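Local coordinates for protein myosin-4 (Saccharomyces cerevisiae, PDB 3MMI) that carries ASH1 and other mRNAs to the bud as a type V myosin motor, recruited to them through SHE3, and is represented here by its globular tail, at residues A[104-107]-A[108-112]; A[137-140]-A[141-145]; A[212-215]-A[216-220]; A[273-276]-A[277-281]; A[290-293]-A[294-297]. All coordinates share one frame; numbering follows the deposited sequence.

Interaction 1 of 5, residues A[104-107]-A[108-112]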
loop_
_atom_site.group_PDB
_atom_site.type_symbol
_atom_site.label_atom_id
_atom_site.label_comp_id
_atom_site.label_asym_id
_atom_site.label_seq_id
_atom_site.Cartn_x
_atom_site.Cartn_y
_atom_site.Cartn_z
ATOM N N TRP A 104 1.567 8.969 -12.799
ATOM C CA TRP A 104 2.674 9.702 -12.161
ATOM C C TRP A 104 3.673 8.706 -11.510
ATOM O O TRP A 104 4.904 8.832 -11.657
ATOM C CB TRP A 104 2.143 10.778 -11.171
ATOM C CG TRP A 104 1.454 11.962 -11.975
ATOM C CD1 TRP A 104 0.120 12.328 -11.971
ATOM C CD2 TRP A 104 2.102 12.859 -12.900
ATOM N NE1 TRP A 104 -0.079 13.407 -12.802
ATOM C CE2 TRP A 104 1.114 13.747 -13.393
ATOM C CE3 TRP A 104 3.420 13.000 -13.351
ATOM C CZ2 TRP A 104 1.417 14.771 -14.327
ATOM C CZ3 TRP A 104 3.728 14.013 -14.252
ATOM C CH2 TRP A 104 2.725 14.883 -14.739
ATOM N N LEU A 105 3.139 7.675 -10.861
ATOM C CA LEU A 105 3.974 6.779 -10.111
ATOM C C LEU A 105 4.739 5.918 -11.056
ATOM O O LEU A 105 5.905 5.646 -10.844
ATOM C CB LEU A 105 3.210 5.925 -9.129
ATOM C CG LEU A 105 2.834 6.719 -7.856
ATOM C CD1 LEU A 105 1.692 6.152 -7.086
ATOM C CD2 LEU A 105 4.044 7.009 -6.952
ATOM N N SER A 106 4.106 5.531 -12.138
ATOM C CA SER A 106 4.832 4.809 -13.143
ATOM C C SER A 106 6.007 5.582 -13.725
ATOM O O SER A 106 7.050 4.991 -13.953
ATOM C CB SER A 106 3.899 4.422 -14.282
ATOM O OG SER A 106 4.677 3.588 -15.122
ATOM N N ASN A 107 5.845 6.916 -13.902
ATOM C CA ASN A 107 6.922 7.809 -14.375
ATOM C C ASN A 107 8.037 7.941 -13.299
ATOM O O ASN A 107 9.192 7.772 -13.594
ATOM C CB ASN A 107 6.338 9.179 -14.826
ATOM C CG ASN A 107 5.876 9.164 -16.338
ATOM O OD1 ASN A 107 6.700 9.334 -17.242
ATOM N ND2 ASN A 107 4.571 8.942 -16.578
ATOM N N LEU A 108 7.648 8.255 -12.063
ATOM C CA LEU A 108 8.651 8.485 -10.986
ATOM C C LEU A 108 9.410 7.218 -10.672
ATOM O O LEU A 108 10.599 7.260 -10.275
ATOM C CB LEU A 108 8.012 8.962 -9.696
ATOM C CG LEU A 108 7.378 10.337 -9.756
ATOM C CD1 LEU A 108 6.958 10.686 -8.347
ATOM C CD2 LEU A 108 8.263 11.401 -10.412
ATOM N N SER A 109 8.731 6.097 -10.921
ATOM C CA SER A 109 9.251 4.817 -10.524
ATOM C C SER A 109 10.491 4.467 -11.295
ATOM O O SER A 109 11.226 3.565 -10.910
ATOM C CB SER A 109 8.225 3.666 -10.612
ATOM O OG SER A 109 8.208 3.148 -11.948
ATOM N N ARG A 110 10.774 5.232 -12.314
ATOM C CA ARG A 110 11.935 4.968 -13.168
ATOM C C ARG A 110 13.136 5.840 -12.767
ATOM O O ARG A 110 14.201 5.646 -13.281
ATOM C CB ARG A 110 11.555 5.227 -14.671
ATOM C CG ARG A 110 10.672 4.111 -15.297
ATOM C CD ARG A 110 9.681 4.508 -16.355
ATOM N NE ARG A 110 8.547 3.520 -16.436
ATOM C CZ ARG A 110 8.651 2.429 -17.162
ATOM N NH1 ARG A 110 9.784 2.179 -17.761
ATOM N NH2 ARG A 110 7.675 1.604 -17.300
ATOM N N LEU A 111 12.932 6.858 -11.944
ATOM C CA LEU A 111 14.050 7.775 -11.508
ATOM C C LEU A 111 15.208 7.036 -10.799
ATOM O O LEU A 111 16.347 7.207 -11.139
ATOM C CB LEU A 111 13.526 8.899 -10.617
ATOM C CG LEU A 111 12.953 10.120 -11.248
ATOM C CD1 LEU A 111 12.538 11.081 -10.213
ATOM C CD2 LEU A 111 14.086 10.732 -12.087
ATOM N N PRO A 112 14.911 6.145 -9.846
ATOM C CA PRO A 112 15.959 5.339 -9.207
ATOM C C PRO A 112 16.810 4.479 -10.135
ATOM O O PRO A 112 18.051 4.475 -10.005
ATOM C CB PRO A 112 15.150 4.446 -8.259
ATOM C CG PRO A 112 14.038 5.227 -7.891
ATOM C CD PRO A 112 13.619 5.880 -9.193
#
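R110 and S109 both reach back one turn to the carbonyl oxygen of S106, where helix 97-108 ends and the chain bends through a type I turn, L108 to L111, into helix 111-119. The arginine can be followed outward. Its CB lies 3.6 Å from N107 O, the same oxygen that accepts the R110 backbone N. CD then passes 3.6 Å from S106 O, the chain having bent at chi2 (148°), and NE donates to that oxygen at 3.3 Å. S106 O lies near the guanidinium plane, at its edge, but NE stands above the carbonyl plane. S109 OG comes to the opposite face of that plane, 3.0 Å from S106 O, so two side-chain donors clasp one carbonyl at the helix end. At the far tip, NH2 makes a weak hydrogen bond to Q206 O. A leucine in place of R110 would probably leave S106 O with S109 OG as its one side-chain donor here and Q206 O without its guanidinium partner. The S106 hydroxyl bonds F205 O, and N107 OD1 takes the N-H of I55. L105 and S109 pack on W156 and F149 of helix 132-168, respectively, W104 and L108 face helix 71-91, and R110 and L111 touch I55 of helix 53-67.

Interaction 2 of 5, residues A[137-140]-A[141-145]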
loop_
_atom_site.group_PDB
_atom_site.type_symbol
_atom_site.label_atom_id
_atom_site.label_comp_id
_atom_site.label_asym_id
_atom_site.label_seq_id
_atom_site.Cartn_x
_atom_site.Cartn_y
_atom_site.Cartn_z
ATOM N N TYR A 137 27.121 11.778 -6.228
ATOM C CA TYR A 137 25.847 12.441 -6.511
ATOM C C TYR A 137 24.751 11.418 -6.976
ATOM O O TYR A 137 23.652 11.432 -6.506
ATOM C CB TYR A 137 26.023 13.594 -7.544
ATOM C CG TYR A 137 24.733 14.188 -7.923
ATOM C CD1 TYR A 137 24.117 15.137 -7.124
ATOM C CD2 TYR A 137 24.060 13.723 -9.106
ATOM C CE1 TYR A 137 22.899 15.642 -7.455
ATOM C CE2 TYR A 137 22.815 14.264 -9.481
ATOM C CZ TYR A 137 22.247 15.193 -8.645
ATOM O OH TYR A 137 20.996 15.693 -8.931
ATOM N N LEU A 138 25.098 10.553 -7.918
ATOM C CA LEU A 138 24.123 9.745 -8.575
ATOM C C LEU A 138 23.673 8.670 -7.602
ATOM O O LEU A 138 22.498 8.267 -7.582
ATOM C CB LEU A 138 24.679 9.118 -9.839
ATOM C CG LEU A 138 24.923 10.021 -11.067
ATOM C CD1 LEU A 138 25.626 9.121 -12.045
ATOM C CD2 LEU A 138 23.597 10.507 -11.644
ATOM N N ASN A 139 24.607 8.203 -6.786
ATOM C CA ASN A 139 24.288 7.292 -5.694
ATOM C C ASN A 139 23.265 7.883 -4.757
ATOM O O ASN A 139 22.296 7.211 -4.367
ATOM C CB ASN A 139 25.528 6.947 -4.905
ATOM C CG ASN A 139 25.386 5.645 -4.156
ATOM O OD1 ASN A 139 25.264 4.569 -4.756
ATOM N ND2 ASN A 139 25.387 5.737 -2.845
ATOM N N ASP A 140 23.406 9.171 -4.490
ATOM C CA ASP A 140 22.532 9.826 -3.570
ATOM C C ASP A 140 21.228 10.057 -4.252
ATOM O O ASP A 140 20.193 10.002 -3.594
ATOM C CB ASP A 140 23.140 11.137 -3.138
ATOM C CG ASP A 140 22.347 11.852 -2.098
ATOM O OD1 ASP A 140 22.287 11.410 -0.942
ATOM O OD2 ASP A 140 21.792 12.885 -2.412
ATOM N N LEU A 141 21.268 10.337 -5.566
ATOM C CA LEU A 141 20.052 10.657 -6.312
ATOM C C LEU A 141 19.163 9.398 -6.262
ATOM O O LEU A 141 17.954 9.459 -6.091
ATOM C CB LEU A 141 20.408 11.099 -7.754
ATOM C CG LEU A 141 19.262 11.303 -8.738
ATOM C CD1 LEU A 141 18.413 12.469 -8.330
ATOM C CD2 LEU A 141 19.779 11.509 -10.165
ATOM N N GLU A 142 19.807 8.262 -6.407
ATOM C CA GLU A 142 19.110 7.028 -6.427
ATOM C C GLU A 142 18.406 6.725 -5.059
ATOM O O GLU A 142 17.226 6.377 -5.021
ATOM C CB GLU A 142 20.038 5.912 -6.781
ATOM C CG GLU A 142 19.313 4.625 -6.667
ATOM C CD GLU A 142 20.161 3.452 -7.048
ATOM O OE1 GLU A 142 21.250 3.667 -7.509
ATOM O OE2 GLU A 142 19.767 2.272 -6.951
ATOM N N ASN A 143 19.088 6.956 -3.946
ATOM C CA ASN A 143 18.451 6.714 -2.675
ATOM C C ASN A 143 17.375 7.725 -2.374
ATOM O O ASN A 143 16.293 7.342 -1.894
ATOM C CB ASN A 143 19.438 6.617 -1.497
ATOM C CG ASN A 143 20.557 5.585 -1.727
ATOM O OD1 ASN A 143 20.344 4.503 -2.265
ATOM N ND2 ASN A 143 21.781 5.938 -1.296
ATOM N N GLU A 144 17.630 8.975 -2.681
ATOM C CA GLU A 144 16.688 10.015 -2.335
ATOM C C GLU A 144 15.416 10.042 -3.190
ATOM O O GLU A 144 14.362 10.384 -2.735
ATOM C CB GLU A 144 17.381 11.369 -2.392
ATOM C CG GLU A 144 18.246 11.589 -1.199
ATOM C CD GLU A 144 17.431 11.983 -0.012
ATOM O OE1 GLU A 144 16.622 12.972 -0.155
ATOM O OE2 GLU A 144 17.621 11.302 1.029
ATOM N N THR A 145 15.572 9.765 -4.468
ATOM C CA THR A 145 14.463 9.651 -5.392
ATOM C C THR A 145 13.536 8.449 -4.932
ATOM O O THR A 145 12.315 8.558 -4.860
ATOM C CB THR A 145 15.143 9.479 -6.756
ATOM O OG1 THR A 145 15.046 10.695 -7.537
ATOM C CG2 THR A 145 14.731 8.355 -7.446
#
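Y137, L138 and L141 meet on the buried side of helix 132-168, a long helix of the all-helical globular tail, held by regular i to i+4 backbone bonds. L141 is the centre of the packed part. With CG anti to the backbone N (chi1 172°), it points out from the helix axis, and the Y137 ring leans forward along the helix to it, so that L141 CD2 lies 4.2 Å from Y137 CE2, oblique to the ring. The same methyl lies 4.2 Å from L138 CD2. Beyond them the tyrosine hydroxyl bonds S74 and L141 touches I78, both of helix 71-91, while L138 rests on helix 111-119 and E142 forms a salt bridge with K119 there. The solvent side is looser and polar. N139 and N143 bring their amides near each other with planes 82° apart. D140 and E144 run side by side, their carboxylate planes nearly parallel (8° apart); these like charges would probably disfavour closer approach, and D140 OD1 stays 5.1 Å from E144 OE2. The nearest side-chain approach is that of a methylene to a carboxylate oxygen: E144 CG lies 4.0 Å from D140 OD2.

Interaction 3 of 5, residues A[212-215]-A[216-220]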
loop_
_atom_site.group_PDB
_atom_site.type_symbol
_atom_site.label_atom_id
_atom_site.label_comp_id
_atom_site.label_asym_id
_atom_site.label_seq_id
_atom_site.Cartn_x
_atom_site.Cartn_y
_atom_site.Cartn_z
ATOM N N HIS A 212 4.167 -3.991 -10.306
ATOM C CA HIS A 212 2.767 -4.414 -10.554
ATOM C C HIS A 212 2.326 -5.427 -9.510
ATOM O O HIS A 212 1.313 -5.284 -8.844
ATOM C CB HIS A 212 2.743 -5.099 -11.905
ATOM C CG HIS A 212 1.391 -5.235 -12.520
ATOM N ND1 HIS A 212 1.144 -4.844 -13.819
ATOM C CD2 HIS A 212 0.248 -5.825 -12.075
ATOM C CE1 HIS A 212 -0.090 -5.193 -14.152
ATOM N NE2 HIS A 212 -0.665 -5.775 -13.106
ATOM N N THR A 213 3.172 -6.415 -9.312
ATOM C CA THR A 213 2.985 -7.378 -8.234
ATOM C C THR A 213 3.093 -6.767 -6.854
ATOM O O THR A 213 2.294 -7.094 -5.963
ATOM C CB THR A 213 3.993 -8.618 -8.305
ATOM O OG1 THR A 213 5.363 -8.161 -8.143
ATOM C CG2 THR A 213 3.904 -9.241 -9.643
ATOM N N LYS A 214 4.021 -5.835 -6.646
ATOM C CA LYS A 214 4.033 -5.150 -5.316
ATOM C C LYS A 214 2.691 -4.421 -5.051
ATOM O O LYS A 214 2.128 -4.500 -3.961
ATOM C CB LYS A 214 5.279 -4.230 -5.162
ATOM C CG LYS A 214 5.195 -3.317 -4.068
ATOM C CD LYS A 214 6.517 -2.669 -3.694
ATOM C CE LYS A 214 6.635 -2.608 -2.161
ATOM N NZ LYS A 214 5.636 -1.804 -1.585
ATOM N N ILE A 215 2.223 -3.656 -6.046
ATOM C CA ILE A 215 0.944 -2.921 -5.925
ATOM C C ILE A 215 -0.206 -3.888 -5.516
ATOM O O ILE A 215 -1.057 -3.556 -4.666
ATOM C CB ILE A 215 0.600 -2.104 -7.171
ATOM C CG1 ILE A 215 1.551 -0.913 -7.313
ATOM C CG2 ILE A 215 -0.871 -1.545 -7.004
ATOM C CD1 ILE A 215 1.671 -0.281 -8.548
ATOM N N PHE A 216 -0.213 -5.078 -6.083
ATOM C CA PHE A 216 -1.273 -5.996 -5.771
ATOM C C PHE A 216 -1.134 -6.571 -4.328
ATOM O O PHE A 216 -2.127 -6.797 -3.669
ATOM C CB PHE A 216 -1.337 -7.181 -6.771
ATOM C CG PHE A 216 -1.983 -6.834 -8.151
ATOM C CD1 PHE A 216 -2.826 -5.711 -8.337
ATOM C CD2 PHE A 216 -1.752 -7.657 -9.242
ATOM C CE1 PHE A 216 -3.425 -5.428 -9.603
ATOM C CE2 PHE A 216 -2.333 -7.365 -10.517
ATOM C CZ PHE A 216 -3.170 -6.245 -10.669
ATOM N N ASN A 217 0.109 -6.911 -3.910
ATOM C CA ASN A 217 0.393 -7.225 -2.496
ATOM C C ASN A 217 -0.024 -6.081 -1.550
ATOM O O ASN A 217 -0.658 -6.358 -0.551
ATOM C CB ASN A 217 1.890 -7.605 -2.246
ATOM C CG ASN A 217 2.266 -8.975 -2.866
ATOM O OD1 ASN A 217 3.189 -9.084 -3.687
ATOM N ND2 ASN A 217 1.507 -9.993 -2.539
ATOM N N ASP A 218 0.328 -4.829 -1.871
ATOM C CA ASP A 218 -0.022 -3.775 -0.953
ATOM C C ASP A 218 -1.527 -3.540 -0.877
ATOM O O ASP A 218 -2.067 -3.042 0.108
ATOM C CB ASP A 218 0.738 -2.485 -1.279
ATOM C CG ASP A 218 2.238 -2.604 -1.015
ATOM O OD1 ASP A 218 2.637 -3.575 -0.323
ATOM O OD2 ASP A 218 3.012 -1.769 -1.532
ATOM N N THR A 219 -2.172 -3.784 -2.007
ATOM C CA THR A 219 -3.610 -3.670 -2.121
ATOM C C THR A 219 -4.281 -4.623 -1.145
ATOM O O THR A 219 -5.192 -4.243 -0.407
ATOM C CB THR A 219 -4.078 -3.927 -3.585
ATOM O OG1 THR A 219 -3.670 -2.804 -4.386
ATOM C CG2 THR A 219 -5.633 -3.989 -3.668
ATOM N N LEU A 220 -3.823 -5.844 -1.140
ATOM C CA LEU A 220 -4.183 -6.762 -0.091
ATOM C C LEU A 220 -3.729 -6.374 1.343
ATOM O O LEU A 220 -4.428 -6.686 2.293
ATOM C CB LEU A 220 -3.620 -8.099 -0.434
ATOM C CG LEU A 220 -4.178 -8.869 -1.664
ATOM C CD1 LEU A 220 -3.503 -10.220 -1.792
ATOM C CD2 LEU A 220 -5.723 -9.034 -1.681
#
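Four successive i to i+4 backbone bonds join H212-I215 to F216-L220, the straightest from N217 N to T213 O (177°), in an unbroken run of helix 209-234. This helix lies near the centre of the globular tail, where its side chains serve three faces. On one, H212 and F216 form an offset edge-to-face (T-shaped) pair, centroids 4.9 Å apart and planes at 81°. The histidine presents its edge: CD2 lies 3.4 Å from F216 CE2, and NE2 is 3.5 Å from F216 CZ. H212 O lies over a face of the same phenylalanine ring. NE2 is also tied to D199 of helix 185-204, which should limit rotation of the imidazole, and F216 makes a second edge-to-face contact, with W256. On another face K214 and D218 form a largely buried salt bridge. The lysine chain leaves the backbone extended, then bends at chi3 and chi4 to bring NZ 2.6 Å from D218 OD2, on its syn lone pair. D352 O also accepts from NZ, and Y153 OH bonds OD2, so both charged atoms have further polar partners. On the third face T219 folds its hydroxyl back onto the helix: T219 N and OG1 come to opposite faces of the I215 carbonyl plane, with OG1 2.7 Å from I215 O.

Interaction 4 of 5, residues A[273-276]-A[277-281]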
loop_
_atom_site.group_PDB
_atom_site.type_symbol
_atom_site.label_atom_id
_atom_site.label_comp_id
_atom_site.label_asym_id
_atom_site.label_seq_id
_atom_site.Cartn_x
_atom_site.Cartn_y
_atom_site.Cartn_z
ATOM N N GLN A 273 -6.001 -14.689 10.717
ATOM C CA GLN A 273 -5.918 -15.210 12.075
ATOM C C GLN A 273 -7.127 -14.907 12.956
ATOM O O GLN A 273 -7.485 -15.728 13.734
ATOM C CB GLN A 273 -4.649 -14.786 12.786
ATOM C CG GLN A 273 -3.388 -15.068 12.066
ATOM C CD GLN A 273 -2.816 -16.377 12.368
ATOM O OE1 GLN A 273 -3.504 -17.366 12.572
ATOM N NE2 GLN A 273 -1.525 -16.412 12.389
ATOM N N ALA A 274 -7.752 -13.742 12.767
ATOM C CA ALA A 274 -8.908 -13.264 13.641
ATOM C C ALA A 274 -10.046 -14.227 13.348
ATOM O O ALA A 274 -10.703 -14.728 14.226
ATOM C CB ALA A 274 -9.310 -11.833 13.217
ATOM N N VAL A 275 -10.298 -14.507 12.061
ATOM C CA VAL A 275 -11.438 -15.377 11.838
ATOM C C VAL A 275 -11.083 -16.848 12.100
ATOM O O VAL A 275 -11.972 -17.668 12.441
ATOM C CB VAL A 275 -12.112 -15.191 10.422
ATOM C CG1 VAL A 275 -12.551 -13.696 10.231
ATOM C CG2 VAL A 275 -11.205 -15.664 9.292
ATOM N N LYS A 276 -9.819 -17.219 12.085
ATOM C CA LYS A 276 -9.487 -18.558 12.501
ATOM C C LYS A 276 -9.654 -18.711 13.997
ATOM O O LYS A 276 -10.120 -19.698 14.451
ATOM C CB LYS A 276 -8.103 -19.030 12.021
ATOM C CG LYS A 276 -8.034 -19.369 10.539
ATOM C CD LYS A 276 -6.674 -19.847 10.112
ATOM C CE LYS A 276 -6.648 -20.392 8.695
ATOM N NZ LYS A 276 -7.769 -21.247 8.351
ATOM N N ILE A 277 -9.303 -17.681 14.741
ATOM C CA ILE A 277 -9.499 -17.728 16.174
ATOM C C ILE A 277 -10.956 -18.038 16.498
ATOM O O ILE A 277 -11.257 -18.740 17.436
ATOM C CB ILE A 277 -9.004 -16.381 16.814
ATOM C CG1 ILE A 277 -7.495 -16.522 17.008
ATOM C CG2 ILE A 277 -9.695 -16.146 18.107
ATOM C CD1 ILE A 277 -6.826 -15.304 17.062
ATOM N N LEU A 278 -11.860 -17.487 15.705
ATOM C CA LEU A 278 -13.248 -17.592 15.966
ATOM C C LEU A 278 -13.745 -19.038 15.794
ATOM O O LEU A 278 -14.792 -19.472 16.375
ATOM C CB LEU A 278 -14.009 -16.659 15.022
ATOM C CG LEU A 278 -14.056 -15.188 15.454
ATOM C CD1 LEU A 278 -14.654 -14.343 14.292
ATOM C CD2 LEU A 278 -14.787 -14.973 16.807
ATOM N N GLN A 279 -13.030 -19.798 14.963
ATOM C CA GLN A 279 -13.369 -21.180 14.793
ATOM C C GLN A 279 -12.650 -22.162 15.754
ATOM O O GLN A 279 -13.057 -23.283 15.814
ATOM C CB GLN A 279 -13.168 -21.597 13.336
ATOM C CG GLN A 279 -13.853 -20.691 12.333
ATOM C CD GLN A 279 -13.230 -20.785 10.945
ATOM O OE1 GLN A 279 -13.556 -21.718 10.252
ATOM N NE2 GLN A 279 -12.399 -19.804 10.490
ATOM N N LEU A 280 -11.585 -21.772 16.455
ATOM C CA LEU A 280 -11.020 -22.634 17.491
ATOM C C LEU A 280 -12.030 -23.010 18.572
ATOM O O LEU A 280 -12.896 -22.233 18.955
ATOM C CB LEU A 280 -9.703 -22.144 18.104
ATOM C CG LEU A 280 -8.632 -21.810 17.031
ATOM C CD1 LEU A 280 -7.430 -20.913 17.559
ATOM C CD2 LEU A 280 -8.153 -23.061 16.271
ATOM N N LYS A 281 -11.985 -24.225 19.054
ATOM C CA LYS A 281 -12.806 -24.636 20.179
ATOM C C LYS A 281 -11.892 -24.703 21.370
ATOM O O LYS A 281 -11.342 -25.740 21.651
ATOM C CB LYS A 281 -13.353 -26.034 19.946
ATOM C CE LYS A 281 -11.574 -29.491 20.431
ATOM N NZ LYS A 281 -10.422 -29.417 19.505
#
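Q279 reaches back to V275 by its side-chain amide: NE2 donates to V275 O at 2.9 Å, with a nearly straight N-H...O angle of 169°. The oxygen lies in the amide plane of Q279, whereas NE2 stands above the carbonyl plane of V275. Chi1 of -52° sets CG anti to the carbonyl carbon, and the extended chain beyond it passes V275 O with CG 3.6 Å away. The same NE2 bonds D247 of helix 240-257, so one amide nitrogen joins two helices. A leucine here would probably leave D247 OD2 without this N-H and V275 O with just weak backbone donors.

Among backbone bonds, I277 N to Q273 O (2.9 Å) is a regular turn, but the bonds from L278 N to A274 O and V275 O are weak. This is the C-terminal part of helix 269-279, in the DIL region of the globular tail, where K276 O takes both Q279 N at 3.0 Å and L280 N at 3.2 Å.

Apolar groups lie against the backbone: I277 CD1 sits 3.4 Å from Q273 O, and L278 CB is 3.4 Å from V275 O. A274, I277 and L278 turn to I306 of helix 300-308, while A274 also meets F228 and L231 of helix 209-234.

Interaction 5 of 5, residues A[290-293]-A[294-297]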
loop_
_atom_site.group_PDB
_atom_site.type_symbol
_atom_site.label_atom_id
_atom_site.label_comp_id
_atom_site.label_asym_id
_atom_site.label_seq_id
_atom_site.Cartn_x
_atom_site.Cartn_y
_atom_site.Cartn_z
ATOM N N LEU A 290 -0.904 -22.714 25.112
ATOM C CA LEU A 290 -0.209 -23.444 24.047
ATOM C C LEU A 290 -0.372 -22.809 22.686
ATOM O O LEU A 290 0.616 -22.680 21.943
ATOM C CB LEU A 290 -0.605 -24.909 23.977
ATOM C CG LEU A 290 0.015 -25.977 24.844
ATOM C CD1 LEU A 290 -0.053 -27.231 23.975
ATOM C CD2 LEU A 290 1.488 -25.665 25.214
ATOM N N LEU A 291 -1.591 -22.325 22.426
ATOM C CA LEU A 291 -1.845 -21.625 21.167
ATOM C C LEU A 291 -1.318 -20.218 21.050
ATOM O O LEU A 291 -0.754 -19.890 19.980
ATOM C CB LEU A 291 -3.290 -21.752 20.804
ATOM C CG LEU A 291 -3.671 -23.186 20.382
ATOM C CD1 LEU A 291 -5.171 -23.437 20.314
ATOM C CD2 LEU A 291 -3.121 -23.566 19.014
ATOM N N PHE A 292 -1.357 -19.398 22.122
ATOM C CA PHE A 292 -1.092 -17.932 21.956
ATOM C C PHE A 292 0.076 -17.299 22.725
ATOM O O PHE A 292 0.430 -16.113 22.493
ATOM C CB PHE A 292 -2.384 -17.217 22.320
ATOM C CG PHE A 292 -3.526 -17.600 21.421
ATOM C CD1 PHE A 292 -3.625 -17.024 20.130
ATOM C CD2 PHE A 292 -4.489 -18.542 21.861
ATOM C CE1 PHE A 292 -4.710 -17.387 19.271
ATOM C CE2 PHE A 292 -5.567 -18.915 21.029
ATOM C CZ PHE A 292 -5.683 -18.350 19.708
ATOM N N ASP A 293 0.657 -18.049 23.690
ATOM C CA ASP A 293 1.809 -17.500 24.361
ATOM C C ASP A 293 2.897 -17.415 23.323
ATOM O O ASP A 293 3.204 -18.423 22.659
ATOM C CB ASP A 293 2.248 -18.440 25.507
ATOM C CG ASP A 293 1.449 -18.227 26.813
ATOM O OD1 ASP A 293 0.543 -17.372 26.920
ATOM O OD2 ASP A 293 1.725 -18.944 27.777
ATOM N N PHE A 294 3.550 -16.290 23.209
ATOM C CA PHE A 294 4.701 -16.172 22.285
ATOM C C PHE A 294 4.260 -16.435 20.860
ATOM O O PHE A 294 4.995 -17.046 20.082
ATOM C CB PHE A 294 5.893 -17.129 22.582
ATOM C CG PHE A 294 6.003 -17.599 23.993
ATOM C CD1 PHE A 294 6.018 -16.703 25.081
ATOM C CD2 PHE A 294 6.114 -18.970 24.249
ATOM C CE1 PHE A 294 6.126 -17.218 26.452
ATOM C CE2 PHE A 294 6.222 -19.468 25.589
ATOM C CZ PHE A 294 6.212 -18.584 26.685
ATOM N N TRP A 295 3.072 -15.914 20.545
ATOM C CA TRP A 295 2.501 -15.896 19.230
ATOM C C TRP A 295 2.085 -14.450 18.981
ATOM O O TRP A 295 1.201 -13.906 19.642
ATOM C CB TRP A 295 1.328 -16.878 19.264
ATOM C CG TRP A 295 0.557 -17.071 17.954
ATOM C CD1 TRP A 295 0.697 -18.141 17.046
ATOM C CD2 TRP A 295 -0.496 -16.222 17.401
ATOM N NE1 TRP A 295 -0.169 -17.984 15.996
ATOM C CE2 TRP A 295 -0.908 -16.823 16.179
ATOM C CE3 TRP A 295 -1.085 -15.025 17.796
ATOM C CZ2 TRP A 295 -1.935 -16.265 15.389
ATOM C CZ3 TRP A 295 -2.044 -14.501 17.081
ATOM C CH2 TRP A 295 -2.494 -15.102 15.853
ATOM N N TYR A 296 2.736 -13.839 18.011
ATOM C CA TYR A 296 2.707 -12.372 17.771
ATOM C C TYR A 296 1.997 -11.866 16.468
ATOM O O TYR A 296 1.988 -10.624 16.229
ATOM C CB TYR A 296 4.166 -11.850 17.816
ATOM C CG TYR A 296 4.915 -12.321 19.083
ATOM C CD1 TYR A 296 4.799 -11.591 20.343
ATOM C CD2 TYR A 296 5.732 -13.479 19.043
ATOM C CE1 TYR A 296 5.441 -11.971 21.438
ATOM C CE2 TYR A 296 6.391 -13.902 20.185
ATOM C CZ TYR A 296 6.245 -13.132 21.391
ATOM O OH TYR A 296 6.918 -13.536 22.494
ATOM N N ALA A 297 1.442 -12.756 15.623
ATOM C CA ALA A 297 0.625 -12.195 14.485
ATOM C C ALA A 297 -0.496 -11.096 14.983
ATOM O O ALA A 297 -0.756 -10.118 14.291
ATOM C CB ALA A 297 -0.018 -13.265 13.720
#
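A type II beta turn from F292 to W295 takes the chain out of helix 285-292 into the loop before helix 300-308. D293 is the first residue to leave helical angles, and F294 at the third position has positive phi (61°). The closing bond, W295 N to F292 O, is weak at 3.3 Å. An edge-to-face (T-shaped) pair of the two end residues accompanies it: F292 and W295 point the same way, and the phenylalanine turns its edge to the indole face, with planes at 80° and the centroid of the six-membered ring 5.5 Å from that of F292. CD1 of F292 makes the nearest side-chain approach, 4.0 Å from W295 CE3. W295 reaches this place because its CG lies anti to the backbone N (chi1 -179°), while A297 CB lies over the opposite indole face, toward its rim, 3.7 Å above the plane. At the turn's corner D293 CB forms a CH-pi contact over the centre of the F294 ring, 3.9 Å from its centroid. The carboxylate of D293 instead bonds Y327 of helix 322-338. F292 also packs on I277 of helix 269-279, W295 lies on Q273 of that helix, and both rings touch I303 of helix 300-308.

How the interactions relate
Interactions 1 and 3 are buried, interactions 2 and 4 partly so, and interaction 5 lies on the surface. Interactions 1 and 2 meet directly, L111 and P112 packing on the T145 methyl, so helix 111-119 rests on helix 132-168. Interactions 4 and 5 likewise touch, with I277 CG1 against F292 CE1 and Q273 beside the indole of W295; they lie about 41 Å (centre to centre) from interaction 1, across the chain's centre. Interaction 3, nearer the middle, combines a buried ion pair with an aromatic pair. The helix ends at interactions 1 and 4 use side-chain donors on backbone carbonyls, interaction 2 separates an apolar face from a polar, partly charged one, and interaction 5 relies on rings.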